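Local coordinates for protein putative 5-dehydro-2-deoxygluconokinase (PDB 2QCV) that probably phosphorylates 5-dehydro-2-deoxy-D-gluconate with ATP, a step of myo-inositol degradation, as a kinase of the PfkB family, at residues I64-D69 / P128-E133; V238-V243 / D273-A278; S246-K251 / T291-G296. All coordinates share one frame; numbering follows the deposited sequence.

Contact 1. Residues I64-D69 / P128-E133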
loop_
_atom_site.group_PDB
_atom_site.type_symbol
_atom_site.label_atom_id
_atom_site.label_comp_id
_atom_site.label_asym_id
_atom_site.label_seq_id
_atom_site.Cartn_x
_atom_site.Cartn_y
_atom_site.Cartn_z
ATOM N N ILE A 64 -15.816 -19.381 -12.159
ATOM C CA ILE A 64 -15.884 -18.475 -11.003
ATOM C C ILE A 64 -14.695 -17.555 -11.097
ATOM O O ILE A 64 -13.542 -17.982 -10.976
ATOM C CB ILE A 64 -15.903 -19.211 -9.647
ATOM C CG1 ILE A 64 -17.104 -20.188 -9.594
ATOM C CG2 ILE A 64 -15.969 -18.195 -8.466
ATOM C CD1 ILE A 64 -17.013 -21.215 -8.481
ATOM N N GLY A 65 -14.952 -16.277 -11.366
ATOM C CA GLY A 65 -13.855 -15.324 -11.416
ATOM C C GLY A 65 -14.328 -13.883 -11.422
ATOM O O GLY A 65 -15.516 -13.614 -11.607
ATOM N N LYS A 66 -13.382 -12.982 -11.188
ATOM C CA LYS A 66 -13.650 -11.560 -11.174
ATOM C C LYS A 66 -13.010 -10.896 -12.369
ATOM O O LYS A 66 -11.861 -11.203 -12.737
ATOM C CB LYS A 66 -13.181 -10.939 -9.886
ATOM C CG LYS A 66 -13.408 -9.435 -9.768
ATOM C CD LYS A 66 -13.332 -8.918 -8.330
ATOM C CE LYS A 66 -14.634 -9.178 -7.543
ATOM N NZ LYS A 66 -14.488 -8.767 -6.085
ATOM N N ILE A 67 -13.795 -10.014 -12.977
ATOM C CA ILE A 67 -13.398 -9.285 -14.185
ATOM C C ILE A 67 -13.551 -7.761 -13.964
ATOM O O ILE A 67 -14.320 -7.312 -13.120
ATOM C CB ILE A 67 -14.228 -9.734 -15.426
ATOM C CG1 ILE A 67 -15.734 -9.536 -15.209
ATOM C CG2 ILE A 67 -13.895 -11.183 -15.817
ATOM C CD1 ILE A 67 -16.656 -9.782 -16.449
ATOM N N ALA A 68 -12.811 -6.980 -14.735
ATOM C CA ALA A 68 -12.837 -5.508 -14.644
ATOM C C ALA A 68 -14.142 -4.952 -15.222
ATOM O O ALA A 68 -14.778 -5.551 -16.084
ATOM C CB ALA A 68 -11.614 -4.922 -15.396
ATOM N N ASP A 69 -14.542 -3.809 -14.714
ATOM C CA ASP A 69 -15.701 -3.074 -15.214
ATOM C C ASP A 69 -15.280 -2.164 -16.338
ATOM O O ASP A 69 -15.309 -0.928 -16.203
ATOM C CB ASP A 69 -16.267 -2.259 -14.072
ATOM C CG ASP A 69 -17.604 -1.651 -14.386
ATOM O OD1 ASP A 69 -18.290 -2.122 -15.313
ATOM O OD2 ASP A 69 -17.939 -0.680 -13.700
ATOM N N PRO A 128 -14.276 -14.736 -0.923
ATOM C CA PRO A 128 -15.170 -15.837 -0.483
ATOM C C PRO A 128 -16.675 -15.578 -0.628
ATOM O O PRO A 128 -17.417 -16.488 -1.016
ATOM C CB PRO A 128 -14.790 -15.996 0.983
ATOM C CG PRO A 128 -13.368 -15.591 1.067
ATOM C CD PRO A 128 -13.236 -14.423 0.095
ATOM N N GLU A 129 -17.115 -14.342 -0.381
ATOM C CA GLU A 129 -18.543 -14.025 -0.499
ATOM C C GLU A 129 -19.047 -14.143 -1.941
ATOM O O GLU A 129 -20.255 -14.203 -2.176
ATOM C CB GLU A 129 -18.832 -12.641 0.054
ATOM C CG GLU A 129 -18.373 -11.533 -0.855
ATOM N N GLU A 130 -18.139 -14.217 -2.913
ATOM C CA GLU A 130 -18.522 -14.328 -4.319
ATOM C C GLU A 130 -18.492 -15.769 -4.842
ATOM O O GLU A 130 -18.761 -16.021 -6.023
ATOM C CB GLU A 130 -17.595 -13.465 -5.141
ATOM C CG GLU A 130 -17.786 -11.999 -4.821
ATOM C CD GLU A 130 -16.662 -11.117 -5.219
ATOM O OE1 GLU A 130 -15.579 -11.616 -5.593
ATOM O OE2 GLU A 130 -16.856 -9.865 -5.139
ATOM N N VAL A 131 -18.135 -16.706 -3.970
ATOM C CA VAL A 131 -18.104 -18.132 -4.271
ATOM C C VAL A 131 -19.427 -18.794 -3.836
ATOM O O VAL A 131 -19.764 -18.816 -2.658
ATOM C CB VAL A 131 -16.949 -18.810 -3.572
ATOM C CG1 VAL A 131 -16.925 -20.314 -3.886
ATOM C CG2 VAL A 131 -15.654 -18.145 -3.989
ATOM N N ASN A 132 -20.151 -19.333 -4.818
ATOM C CA ASN A 132 -21.521 -19.834 -4.647
ATOM C C ASN A 132 -21.587 -21.371 -4.619
ATOM O O ASN A 132 -21.347 -22.042 -5.636
ATOM C CB ASN A 132 -22.401 -19.285 -5.767
ATOM C CG ASN A 132 -23.892 -19.531 -5.526
ATOM O OD1 ASN A 132 -24.285 -20.572 -5.039
ATOM N ND2 ASN A 132 -24.717 -18.531 -5.835
ATOM N N GLU A 133 -21.965 -21.923 -3.477
ATOM C CA GLU A 133 -22.126 -23.382 -3.340
ATOM C C GLU A 133 -23.134 -23.987 -4.294
ATOM O O GLU A 133 -22.889 -25.093 -4.800
ATOM C CB GLU A 133 -22.456 -23.755 -1.894
ATOM C CG GLU A 133 -22.505 -25.237 -1.621
ATOM C CD GLU A 133 -22.508 -25.535 -0.137
ATOM O OE1 GLU A 133 -22.566 -24.550 0.674
ATOM O OE2 GLU A 133 -22.385 -26.721 0.201
#
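Lys66 and Glu130 form a salt bridge, their side chains crossing at about a right angle. The lysine reaches across with CG anti to its backbone N (chi1 180°) and then bends about CD–CG (chi3 -80°), which turns the ammonium group toward the carboxylate. Glu130 reaches it with its chain extended beyond CG. The grip is uneven: Lys66 NZ lies 2.8 Å from Glu130 OE2, on the syn lone pair of that oxygen, while the second bond, from Lys66 NZ to Glu130 OE1 at 3.1 Å, is weak. Each partner has a further tie, since Lys66 NZ also donates to the carbonyl of Tyr125 and Glu130 OE1 accepts from the backbone N of Ser127, which helps fix the rotation of the carboxylate. The lysine belongs to strand 61-67, which runs between strands 12-17 and 90-92 near one border of the large sheet of this ribokinase-like α/β fold; the glutamate belongs to the 3-10 turn that leads to helix 133-136. With an alanine in place of Glu130, Lys66 would probably lose its carboxylate partner, leaving its ammonium group freer to turn away from the Tyr125 carbonyl. Two residues back along the strand the chemistry is apolar. Ile64 CG2 lies 4.5 Å from Val131 CG2 and 4.3 Å from the Glu130 carbonyl O. Val131 N closes the turn by bonding to Pro128 O at 3.0 Å, and its side chain also rests on Ala157 and Ala161 of helix 154-167.

Contact 2. Residues V238-V243 / D273-A278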
loop_
_atom_site.group_PDB
_atom_site.type_symbol
_atom_site.label_atom_id
_atom_site.label_comp_id
_atom_site.label_asym_id
_atom_site.label_seq_id
_atom_site.Cartn_x
_atom_site.Cartn_y
_atom_site.Cartn_z
ATOM N N VAL A 238 -0.895 -36.615 -11.805
ATOM C CA VAL A 238 -0.304 -36.576 -13.150
ATOM C C VAL A 238 0.924 -35.677 -13.160
ATOM O O VAL A 238 0.838 -34.496 -12.840
ATOM C CB VAL A 238 -1.332 -36.106 -14.190
ATOM C CG1 VAL A 238 -0.676 -36.042 -15.571
ATOM C CG2 VAL A 238 -2.620 -37.038 -14.173
ATOM N N ILE A 239 2.087 -36.238 -13.468
ATOM C CA ILE A 239 3.340 -35.495 -13.398
ATOM C C ILE A 239 3.922 -35.442 -14.819
ATOM O O ILE A 239 4.184 -36.487 -15.421
ATOM C CB ILE A 239 4.381 -36.138 -12.401
ATOM C CG1 ILE A 239 3.722 -36.426 -11.017
ATOM C CG2 ILE A 239 5.672 -35.264 -12.286
ATOM C CD1 ILE A 239 4.641 -36.997 -9.930
ATOM N N LYS A 240 4.077 -34.230 -15.350
ATOM C CA LYS A 240 4.514 -34.015 -16.740
ATOM C C LYS A 240 5.985 -33.652 -16.817
ATOM O O LYS A 240 6.509 -32.850 -16.015
ATOM C CB LYS A 240 3.695 -32.906 -17.368
ATOM C CG LYS A 240 2.175 -33.137 -17.236
ATOM C CD LYS A 240 1.428 -31.941 -17.738
ATOM C CE LYS A 240 1.386 -30.803 -16.759
ATOM N NZ LYS A 240 0.938 -29.525 -17.438
ATOM N N HIS A 241 6.657 -34.251 -17.788
ATOM C CA HIS A 241 8.096 -34.084 -17.968
ATOM C C HIS A 241 8.461 -33.632 -19.396
ATOM O O HIS A 241 9.533 -33.974 -19.930
ATOM C CB HIS A 241 8.815 -35.377 -17.645
ATOM C CG HIS A 241 8.636 -35.868 -16.235
ATOM N ND1 HIS A 241 9.641 -35.776 -15.298
ATOM C CD2 HIS A 241 7.590 -36.456 -15.606
ATOM C CE1 HIS A 241 9.229 -36.301 -14.158
ATOM N NE2 HIS A 241 7.993 -36.740 -14.319
ATOM N N GLY A 242 7.592 -32.844 -20.018
ATOM C CA GLY A 242 7.872 -32.294 -21.345
ATOM C C GLY A 242 8.148 -33.399 -22.354
ATOM O O GLY A 242 7.402 -34.357 -22.468
ATOM N N VAL A 243 9.277 -33.325 -23.036
ATOM C CA VAL A 243 9.595 -34.322 -24.053
ATOM C C VAL A 243 9.862 -35.725 -23.507
ATOM O O VAL A 243 9.800 -36.693 -24.255
ATOM C CB VAL A 243 10.790 -33.891 -24.953
ATOM C CG1 VAL A 243 10.422 -32.642 -25.706
ATOM C CG2 VAL A 243 12.036 -33.728 -24.136
ATOM N N ASP A 273 -2.528 -25.758 -20.577
ATOM C CA ASP A 273 -3.981 -25.611 -20.441
ATOM C C ASP A 273 -4.721 -26.486 -21.442
ATOM O O ASP A 273 -5.800 -27.022 -21.143
ATOM C CB ASP A 273 -4.341 -24.151 -20.614
ATOM C CG ASP A 273 -3.707 -23.275 -19.563
ATOM O OD1 ASP A 273 -3.552 -23.709 -18.382
ATOM O OD2 ASP A 273 -3.424 -22.106 -19.895
ATOM N N SER A 274 -4.133 -26.622 -22.633
ATOM C CA SER A 274 -4.593 -27.572 -23.649
ATOM C C SER A 274 -4.446 -29.013 -23.147
ATOM O O SER A 274 -5.369 -29.838 -23.314
ATOM C CB SER A 274 -3.831 -27.390 -24.966
ATOM O OG SER A 274 -4.504 -26.461 -25.793
ATOM N N TYR A 275 -3.317 -29.303 -22.499
ATOM C CA TYR A 275 -3.109 -30.613 -21.901
ATOM C C TYR A 275 -4.218 -30.951 -20.888
ATOM O O TYR A 275 -4.822 -32.009 -20.962
ATOM C CB TYR A 275 -1.704 -30.703 -21.298
ATOM C CG TYR A 275 -1.349 -32.071 -20.780
ATOM C CD1 TYR A 275 -1.934 -32.567 -19.619
ATOM C CD2 TYR A 275 -0.427 -32.883 -21.455
ATOM C CE1 TYR A 275 -1.619 -33.844 -19.140
ATOM C CE2 TYR A 275 -0.095 -34.143 -20.972
ATOM C CZ TYR A 275 -0.687 -34.616 -19.828
ATOM O OH TYR A 275 -0.357 -35.858 -19.355
ATOM N N ALA A 276 -4.517 -30.022 -19.981
ATOM C CA ALA A 276 -5.473 -30.269 -18.903
ATOM C C ALA A 276 -6.868 -30.436 -19.464
ATOM O O ALA A 276 -7.583 -31.342 -19.043
ATOM C CB ALA A 276 -5.454 -29.130 -17.880
ATOM N N SER A 277 -7.266 -29.563 -20.382
ATOM C CA SER A 277 -8.634 -29.637 -20.938
ATOM C C SER A 277 -8.858 -30.962 -21.675
ATOM O O SER A 277 -9.852 -31.636 -21.452
ATOM C CB SER A 277 -8.937 -28.426 -21.828
ATOM O OG SER A 277 -7.965 -28.176 -22.790
ATOM N N ALA A 278 -7.901 -31.360 -22.518
ATOM C CA ALA A 278 -8.043 -32.601 -23.300
ATOM C C ALA A 278 -7.896 -33.852 -22.419
ATOM O O ALA A 278 -8.579 -34.856 -22.639
ATOM C CB ALA A 278 -7.055 -32.633 -24.487
#
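Over the ring of Tyr275 lies the aliphatic part of Lys240, a CH-pi contact between strand 236-240 and helix 271-284. Lys240 CD stands 3.8 Å from the centroid of the Tyr275 ring, only 9° off its normal, so the methylene is almost exactly above the middle of one face. The lysine chain and the tyrosine run alongside each other, oppositely directed, and the ring is brought under the lysine by Tyr275 CG lying anti to the backbone N (chi1 -174°). The ionic component is slight: Lys240 NZ is 5.2 Å from the Tyr275 centroid and 29° off the normal, at most a weak cation-pi attraction, and its ion pair with Glu175 is likewise long and weak. Apolar packing is added by Val238, whose CG1 approaches Tyr275 CE1 at 4.3 Å and Tyr275 OH at 3.8 Å, obliquely to the ring. No hydrogen bond joins the two segments. The buried hydroxyl of Tyr275 is instead hydrogen-bonded to Ser246 on the adjoining strand. Two residues earlier on the helix, Asp273 bonds through OD1 to Ser46 and to a triethylene glycol, probably from the crystallisation liquor, which also lies near Lys240. The aspartate ends the Gly-Ala-Gly-Asp signature of PfkB kinases, a motif that in relatives forms the anion hole and supplies the catalytic base at the start of this helix.

Contact 3. Residues S246-K251 / T291-G296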
loop_
_atom_site.group_PDB
_atom_site.type_symbol
_atom_site.label_atom_id
_atom_site.label_comp_id
_atom_site.label_asym_id
_atom_site.label_seq_id
_atom_site.Cartn_x
_atom_site.Cartn_y
_atom_site.Cartn_z
ATOM N N SER A 246 4.768 -37.957 -19.879
ATOM C CA SER A 246 3.987 -37.699 -18.699
ATOM C C SER A 246 3.577 -39.017 -18.040
ATOM O O SER A 246 3.519 -40.072 -18.678
ATOM C CB SER A 246 2.779 -36.768 -18.993
ATOM O OG SER A 246 1.962 -37.172 -20.061
ATOM N N PHE A 247 3.366 -38.958 -16.730
ATOM C CA PHE A 247 3.116 -40.160 -15.921
ATOM C C PHE A 247 1.923 -39.873 -15.032
ATOM O O PHE A 247 1.841 -38.777 -14.414
ATOM C CB PHE A 247 4.368 -40.490 -15.133
ATOM C CG PHE A 247 5.574 -40.678 -16.017
ATOM C CD1 PHE A 247 6.304 -39.578 -16.455
ATOM C CD2 PHE A 247 5.945 -41.941 -16.455
ATOM C CE1 PHE A 247 7.394 -39.745 -17.305
ATOM C CE2 PHE A 247 7.008 -42.110 -17.309
ATOM C CZ PHE A 247 7.749 -41.013 -17.720
ATOM N N ALA A 248 0.968 -40.791 -15.006
ATOM C CA ALA A 248 -0.156 -40.698 -14.108
ATOM C C ALA A 248 -0.079 -41.862 -13.136
ATOM O O ALA A 248 0.229 -43.023 -13.532
ATOM C CB ALA A 248 -1.461 -40.743 -14.886
ATOM N N TYR A 249 -0.383 -41.572 -11.884
ATOM C CA TYR A 249 -0.313 -42.553 -10.794
ATOM C C TYR A 249 -1.634 -42.559 -10.019
ATOM O O TYR A 249 -2.145 -41.501 -9.723
ATOM C CB TYR A 249 0.798 -42.137 -9.825
ATOM C CG TYR A 249 2.169 -41.957 -10.457
ATOM C CD1 TYR A 249 3.023 -43.044 -10.603
ATOM C CD2 TYR A 249 2.578 -40.725 -10.937
ATOM C CE1 TYR A 249 4.282 -42.913 -11.179
ATOM C CE2 TYR A 249 3.819 -40.552 -11.490
ATOM C CZ TYR A 249 4.683 -41.662 -11.611
ATOM O OH TYR A 249 5.888 -41.526 -12.182
ATOM N N THR A 250 -2.153 -43.733 -9.681
ATOM C CA THR A 250 -3.402 -43.879 -8.925
ATOM C C THR A 250 -3.106 -44.381 -7.516
ATOM O O THR A 250 -2.082 -45.047 -7.273
ATOM C CB THR A 250 -4.389 -44.853 -9.613
ATOM O OG1 THR A 250 -3.870 -46.188 -9.536
ATOM C CG2 THR A 250 -4.603 -44.429 -11.045
ATOM N N LYS A 251 -3.996 -44.043 -6.589
ATOM C CA LYS A 251 -3.840 -44.414 -5.204
ATOM C C LYS A 251 -3.857 -45.957 -5.055
ATOM O O LYS A 251 -3.195 -46.505 -4.192
ATOM C CB LYS A 251 -4.956 -43.808 -4.360
ATOM C CG LYS A 251 -4.743 -44.191 -2.890
ATOM C CD LYS A 251 -5.607 -43.503 -1.896
ATOM C CE LYS A 251 -4.894 -43.553 -0.499
ATOM N NZ LYS A 251 -5.416 -42.554 0.432
ATOM N N THR A 291 -5.218 -43.504 -22.108
ATOM C CA THR A 291 -5.648 -42.746 -23.271
ATOM C C THR A 291 -5.761 -41.243 -23.002
ATOM O O THR A 291 -5.428 -40.444 -23.876
ATOM C CB THR A 291 -6.958 -43.296 -23.873
ATOM O OG1 THR A 291 -6.735 -44.661 -24.304
ATOM C CG2 THR A 291 -7.384 -42.444 -25.091
ATOM N N ALA A 292 -6.235 -40.866 -21.812
ATOM C CA ALA A 292 -6.330 -39.455 -21.431
ATOM C C ALA A 292 -4.973 -38.750 -21.547
ATOM O O ALA A 292 -4.903 -37.607 -21.976
ATOM C CB ALA A 292 -6.928 -39.293 -20.031
ATOM N N LEU A 293 -3.898 -39.427 -21.162
ATOM C CA LEU A 293 -2.554 -38.867 -21.327
ATOM C C LEU A 293 -2.230 -38.534 -22.797
ATOM O O LEU A 293 -1.574 -37.511 -23.067
ATOM C CB LEU A 293 -1.509 -39.807 -20.726
ATOM C CG LEU A 293 -1.512 -40.055 -19.218
ATOM C CD1 LEU A 293 -0.529 -41.229 -18.875
ATOM C CD2 LEU A 293 -1.156 -38.771 -18.404
ATOM N N LYS A 294 -2.727 -39.347 -23.738
ATOM C CA LYS A 294 -2.491 -39.084 -25.164
ATOM C C LYS A 294 -3.281 -37.873 -25.627
ATOM O O LYS A 294 -2.787 -37.037 -26.383
ATOM C CB LYS A 294 -2.898 -40.285 -26.002
ATOM C CG LYS A 294 -2.181 -41.567 -25.653
ATOM C CD LYS A 294 -2.426 -42.696 -26.656
ATOM C CE LYS A 294 -1.939 -44.057 -26.105
ATOM N NZ LYS A 294 -0.511 -43.991 -25.681
ATOM N N TYR A 295 -4.531 -37.772 -25.184
ATOM C CA TYR A 295 -5.331 -36.604 -25.481
ATOM C C TYR A 295 -4.682 -35.320 -24.982
ATOM O O TYR A 295 -4.653 -34.366 -25.726
ATOM C CB TYR A 295 -6.751 -36.745 -24.922
ATOM C CG TYR A 295 -7.675 -37.503 -25.835
ATOM C CD1 TYR A 295 -7.573 -38.905 -25.981
ATOM C CD2 TYR A 295 -8.688 -36.848 -26.527
ATOM C CE1 TYR A 295 -8.427 -39.589 -26.795
ATOM C CE2 TYR A 295 -9.577 -37.565 -27.390
ATOM C CZ TYR A 295 -9.428 -38.929 -27.501
ATOM O OH TYR A 295 -10.253 -39.677 -28.314
ATOM N N GLY A 296 -4.153 -35.299 -23.759
ATOM C CA GLY A 296 -3.546 -34.080 -23.222
ATOM C C GLY A 296 -2.296 -33.733 -24.031
ATOM O O GLY A 296 -2.086 -32.582 -24.432
#
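Leu293 reaches from helix 289-305 to strand 246-250 and meets two residues of its inner face, Ser246 and Ala248, which alternate with outward-pointing Phe247. The CB of Leu293 leaves the helix toward the strand and comes 4.4 Å from Ser246 OG, a loose approach. With CG anti to the carbonyl carbon (chi1 -65°), this torsion directs the chain to the strand, and Leu293 CG stands 4.4 Å from Ala248 CB. The branches then part. Leu293 CD1 touches Ala248 CB at 4.1 Å and is a similar distance, 4.2 Å, from the Ala248 backbone N, so this methyl rests against the strand backbone as well as the small side chain. The other methyl bridges both residues: Leu293 CD2 lies 4.0 Å from Ala248 CB and 3.9 Å from Ser246 OG. That hydroxyl is placed between its backbone N and carbonyl carbon (chi1 52°), and its polar partner is the hydroxyl of Tyr275 on helix 271-284, which also crowds against the CD2 end of the leucine. Val238, Tyr256 and Phe279 also touch Leu293, coming from strand 236-240, strand 255-258 and helix 271-284. The methyls are thus packed where two layers of the α/β sandwich join, the helices lying against the antiparallel end of the sheet. Strand 246-250 is itself held by backbone bonds to both neighbours, with Tyr256 and Gly258 on one side and Ile237 and Ile239 on the other. With no hydrogen bond or charge between the two segments, the contact rests on close fitting of methyl groups, while the one buried polar side-chain atom in it, Ser246 OG, is satisfied by Tyr275 and can therefore sit beside a leucine methyl.

All three contacts reach the large sheet and all are buried, but they lie at different depths. Contact 2 is the most central, its centre about 9 Å from that of the chain, against about 15 Å for contact 3 and about 18 Å for contact 1. Contact 1, near the sheet border, relies on a charged pair tying a turn to a strand. Contacts 2 and 3 lie on the other side of the chain's centre, where consecutive strands 236-240 and 246-250 meet consecutive helices 271-284 and 289-305, and their chemistry is mostly apolar. Their segments alternate along the chain, and the two touch, through the backbone pair Ile239–Phe247 among others, whereas contact 1 touches neither.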